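Local coordinates for protein butyryl-CoA dehydrogenase (Marinomonas mediterranea, PDB 6CXT) that belongs to the acyl-CoA dehydrogenase family of flavoproteins and binds flavin-adenine dinucleotide, at residues G196-K201 with P208-F213. Sequence-based numbering, arbitrary orientation.
With FAD (flavin-adenine dinucleotide), chain D.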
loop_
_atom_site.group_PDB
_atom_site.type_symbol
_atom_site.label_atom_id
_atom_site.label_comp_id
_atom_site.label_asym_id
_atom_site.label_seq_id
_atom_site.Cartn_x
_atom_site.Cartn_y
_atom_site.Cartn_z
ATOM N N GLY B 196 -19.003 -21.914 27.363
ATOM C CA GLY B 196 -19.769 -20.658 27.394
ATOM C C GLY B 196 -20.632 -20.534 26.142
ATOM O O GLY B 196 -20.439 -21.268 25.153
ATOM N N ASN B 197 -21.579 -19.581 26.148
ATOM C CA ASN B 197 -22.413 -19.385 24.968
ATOM C C ASN B 197 -21.530 -18.901 23.787
ATOM O O ASN B 197 -20.466 -18.310 24.018
ATOM C CB ASN B 197 -23.506 -18.317 25.267
ATOM C CG ASN B 197 -24.643 -18.873 26.135
ATOM O OD1 ASN B 197 -24.729 -20.061 26.356
ATOM N ND2 ASN B 197 -25.534 -18.017 26.569
ATOM N N ASP B 198 -21.985 -19.128 22.576
ATOM C CA ASP B 198 -21.298 -18.692 21.387
ATOM C C ASP B 198 -21.016 -17.183 21.467
ATOM O O ASP B 198 -21.868 -16.454 21.794
ATOM C CB ASP B 198 -22.172 -18.943 20.159
ATOM C CG ASP B 198 -22.400 -20.408 19.862
ATOM O OD1 ASP B 198 -21.823 -21.264 20.501
ATOM O OD2 ASP B 198 -23.157 -20.695 18.953
ATOM N N TYR B 199 -19.801 -16.749 21.197
ATOM C CA TYR B 199 -19.502 -15.339 21.185
ATOM C C TYR B 199 -20.181 -14.654 20.031
ATOM O O TYR B 199 -20.230 -15.194 18.925
ATOM C CB TYR B 199 -18.025 -15.100 20.937
ATOM C CG TYR B 199 -17.160 -15.419 22.100
ATOM C CD1 TYR B 199 -17.302 -14.709 23.320
ATOM C CD2 TYR B 199 -16.165 -16.379 21.993
ATOM C CE1 TYR B 199 -16.469 -14.984 24.414
ATOM C CE2 TYR B 199 -15.324 -16.659 23.069
ATOM C CZ TYR B 199 -15.502 -15.958 24.267
ATOM O OH TYR B 199 -14.682 -16.224 25.335
ATOM N N HIS B 200 -20.593 -13.424 20.313
ATOM C CA HIS B 200 -20.974 -12.492 19.228
ATOM C C HIS B 200 -19.690 -11.921 18.700
ATOM O O HIS B 200 -18.858 -11.383 19.485
ATOM C CB HIS B 200 -21.829 -11.388 19.777
ATOM C CG HIS B 200 -23.165 -11.879 20.238
ATOM N ND1 HIS B 200 -24.139 -12.294 19.365
ATOM C CD2 HIS B 200 -23.669 -12.059 21.479
ATOM C CE1 HIS B 200 -25.197 -12.711 20.042
ATOM N NE2 HIS B 200 -24.933 -12.575 21.328
ATOM N N LYS B 201 -19.530 -12.023 17.376
ATOM C CA LYS B 201 -18.261 -11.605 16.772
ATOM C C LYS B 201 -18.500 -11.041 15.366
ATOM O O LYS B 201 -19.645 -11.035 14.834
ATOM C CB LYS B 201 -17.263 -12.808 16.731
ATOM C CG LYS B 201 -17.755 -13.983 15.896
ATOM C CD LYS B 201 -16.904 -15.242 16.128
ATOM C CE LYS B 201 -17.104 -16.276 15.042
ATOM N NZ LYS B 201 -18.468 -16.814 15.120
ATOM N N PRO B 208 -19.467 -21.598 15.429
ATOM C CA PRO B 208 -19.506 -21.184 16.830
ATOM C C PRO B 208 -18.102 -20.912 17.347
ATOM O O PRO B 208 -17.158 -21.605 16.933
ATOM C CB PRO B 208 -20.041 -22.443 17.565
ATOM C CG PRO B 208 -20.718 -23.198 16.535
ATOM C CD PRO B 208 -19.958 -22.970 15.241
ATOM N N LEU B 209 -17.969 -19.934 18.232
ATOM C CA LEU B 209 -16.683 -19.674 18.898
ATOM C C LEU B 209 -16.974 -19.613 20.403
ATOM O O LEU B 209 -17.816 -18.856 20.859
ATOM C CB LEU B 209 -16.056 -18.331 18.407
ATOM C CG LEU B 209 -14.617 -18.112 18.847
ATOM C CD1 LEU B 209 -13.647 -19.162 18.311
ATOM C CD2 LEU B 209 -14.141 -16.719 18.406
ATOM N N ASN B 210 -16.222 -20.380 21.198
ATOM C CA ASN B 210 -16.587 -20.469 22.604
ATOM C C ASN B 210 -15.394 -20.609 23.540
ATOM O O ASN B 210 -14.374 -21.199 23.192
ATOM C CB ASN B 210 -17.419 -21.790 22.835
ATOM C CG ASN B 210 -18.552 -21.948 21.875
ATOM O OD1 ASN B 210 -18.361 -22.471 20.781
ATOM N ND2 ASN B 210 -19.758 -21.517 22.284
ATOM N N GLN B 211 -15.600 -20.153 24.761
ATOM C CA GLN B 211 -14.700 -20.514 25.868
ATOM C C GLN B 211 -15.077 -21.964 26.326
ATOM O O GLN B 211 -16.276 -22.294 26.416
ATOM C CB GLN B 211 -14.926 -19.524 26.995
ATOM C CG GLN B 211 -13.872 -19.600 28.072
ATOM C CD GLN B 211 -13.805 -18.306 28.817
ATOM O OE1 GLN B 211 -14.784 -17.888 29.439
ATOM N NE2 GLN B 211 -12.661 -17.634 28.726
ATOM N N VAL B 212 -14.057 -22.777 26.591
ATOM C CA VAL B 212 -14.278 -24.153 27.059
ATOM C C VAL B 212 -13.357 -24.308 28.260
ATOM O O VAL B 212 -12.166 -23.941 28.170
ATOM C CB VAL B 212 -13.961 -25.245 26.018
ATOM C CG1 VAL B 212 -14.326 -26.646 26.597
ATOM C CG2 VAL B 212 -14.737 -25.026 24.693
ATOM N N PHE B 213 -13.923 -24.770 29.389
ATOM C CA PHE B 213 -13.125 -25.006 30.625
ATOM C C PHE B 213 -13.068 -26.525 30.922
ATOM O O PHE B 213 -14.056 -27.249 30.714
ATOM C CB PHE B 213 -13.630 -24.176 31.832
ATOM C CG PHE B 213 -12.615 -24.113 32.966
ATOM C CD1 PHE B 213 -11.591 -23.132 32.977
ATOM C CD2 PHE B 213 -12.615 -25.084 34.029
ATOM C CE1 PHE B 213 -10.626 -23.103 34.010
ATOM C CE2 PHE B 213 -11.638 -25.045 35.053
ATOM C CZ PHE B 213 -10.650 -24.062 35.039
HETATM P PA FAD D . -2.161 -12.101 20.467
HETATM O O1A FAD D . -1.320 -13.348 20.273
HETATM O O2A FAD D . -2.408 -11.424 21.805
HETATM O O5B FAD D . -1.651 -11.004 19.378
HETATM C C5B FAD D . -2.084 -9.624 19.409
HETATM C C4B FAD D . -1.215 -8.907 18.355
HETATM O O4B FAD D . 0.188 -9.065 18.688
HETATM C C3B FAD D . -1.423 -9.510 16.970
HETATM O O3B FAD D . -1.270 -8.400 16.076
HETATM C C2B FAD D . -0.190 -10.427 16.812
HETATM O O2B FAD D . 0.151 -10.722 15.434
HETATM C C1B FAD D . 0.897 -9.638 17.602
HETATM N N9A FAD D . 1.971 -10.574 17.997
HETATM C C8A FAD D . 1.913 -11.546 18.947
HETATM N N7A FAD D . 3.084 -12.277 18.939
HETATM C C5A FAD D . 3.885 -11.775 17.958
HETATM C C6A FAD D . 5.239 -12.041 17.405
HETATM N N6A FAD D . 6.029 -13.069 17.878
HETATM N N1A FAD D . 5.663 -11.247 16.375
HETATM C C2A FAD D . 4.907 -10.227 15.842
HETATM N N3A FAD D . 3.680 -9.931 16.327
HETATM C C4A FAD D . 3.129 -10.649 17.344
HETATM N N1 FAD D . -7.880 -20.931 18.681
HETATM C C2 FAD D . -8.018 -22.285 18.920
HETATM O O2 FAD D . -7.216 -22.784 19.756
HETATM N N3 FAD D . -8.962 -23.067 18.322
HETATM C C4 FAD D . -9.874 -22.535 17.484
HETATM O O4 FAD D . -10.723 -23.259 16.963
HETATM C C4X FAD D . -9.801 -21.064 17.182
HETATM N N5 FAD D . -10.687 -20.433 16.380
HETATM C C5X FAD D . -10.662 -19.089 16.161
HETATM C C6 FAD D . -11.647 -18.526 15.306
HETATM C C7 FAD D . -11.650 -17.133 15.083
HETATM C C7M FAD D . -12.723 -16.540 14.206
HETATM C C8 FAD D . -10.638 -16.274 15.721
HETATM C C8M FAD D . -10.627 -14.802 15.473
HETATM C C9 FAD D . -9.636 -16.829 16.545
HETATM C C9A FAD D . -9.627 -18.224 16.774
HETATM N N10 FAD D . -8.658 -18.845 17.626
HETATM C C10 FAD D . -8.738 -20.265 17.843
HETATM C "C1'" FAD D . -7.628 -18.070 18.301
HETATM C "C2'" FAD D . -6.557 -17.644 17.269
HETATM O "O2'" FAD D . -5.733 -18.729 16.809
HETATM C "C3'" FAD D . -5.768 -16.484 17.854
HETATM O "O3'" FAD D . -6.687 -15.377 17.954
HETATM C "C4'" FAD D . -4.440 -16.096 17.181
HETATM O "O4'" FAD D . -3.451 -17.160 17.362
HETATM C "C5'" FAD D . -3.872 -14.801 17.779
HETATM O "O5'" FAD D . -3.848 -14.944 19.205
HETATM P P FAD D . -4.454 -13.799 20.098
HETATM O O1P FAD D . -4.258 -14.145 21.577
HETATM O O2P FAD D . -5.880 -13.450 19.718
HETATM O O3P FAD D . -3.598 -12.469 19.831
HETATM O O HOH W 1 -18.092 -18.621 25.254
HETATM O O HOH W 2 -19.687 -17.574 17.832
#
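N210 spends both amide hydrogens on the 196-201 loop: ND2 lies 2.7 Å from D198 OD1 and 3.0 Å from G196 O. The first bond runs nearly within the amide plane and meets the anti lone pair of OD1; the second is more bent, 149° at the hydrogen. The N210 side chain lies alongside that of D198, amide and carboxylate planes 65° apart. S161 OG is a further partner of D198 OD1, so two bonds hold that oxygen, and both carboxylate oxygens lie against P208 CB, OD1 the nearer.

Backbone bonds from G196 N to Q211 O and from Y199 N to L209 O, each 2.9 Å, tie the two ends of G196-Y199 to the strand; between them, water 1 links N197 O to Q211 N. The segments lie where strand 193-195, the outermost strand, within this chain, of the antiparallel sheet in the acyl-CoA dehydrogenase middle domain, gives way to a loop that returns as strand 209-220.

The Y199 ring lies along the strand from L209 to Q211, CD2 3.2 Å from L209 O and 3.9 Å from L209 CG, with OH 3.7 Å from Q211 CB and weakly hydrogen-bonded to S155 O. The K201 chain crosses L209 at about a right angle, CD touching CD2 at 3.9 Å; its bend at chi4 (-68°) turns NZ to water 2, shared with Y199 O and L209 N, and NZ also bonds A207 O and L204 O. L344 of the second subunit packs on Y199 and L209, whose CD1 reaches the flavin at FAD C6, 3.7 Å away.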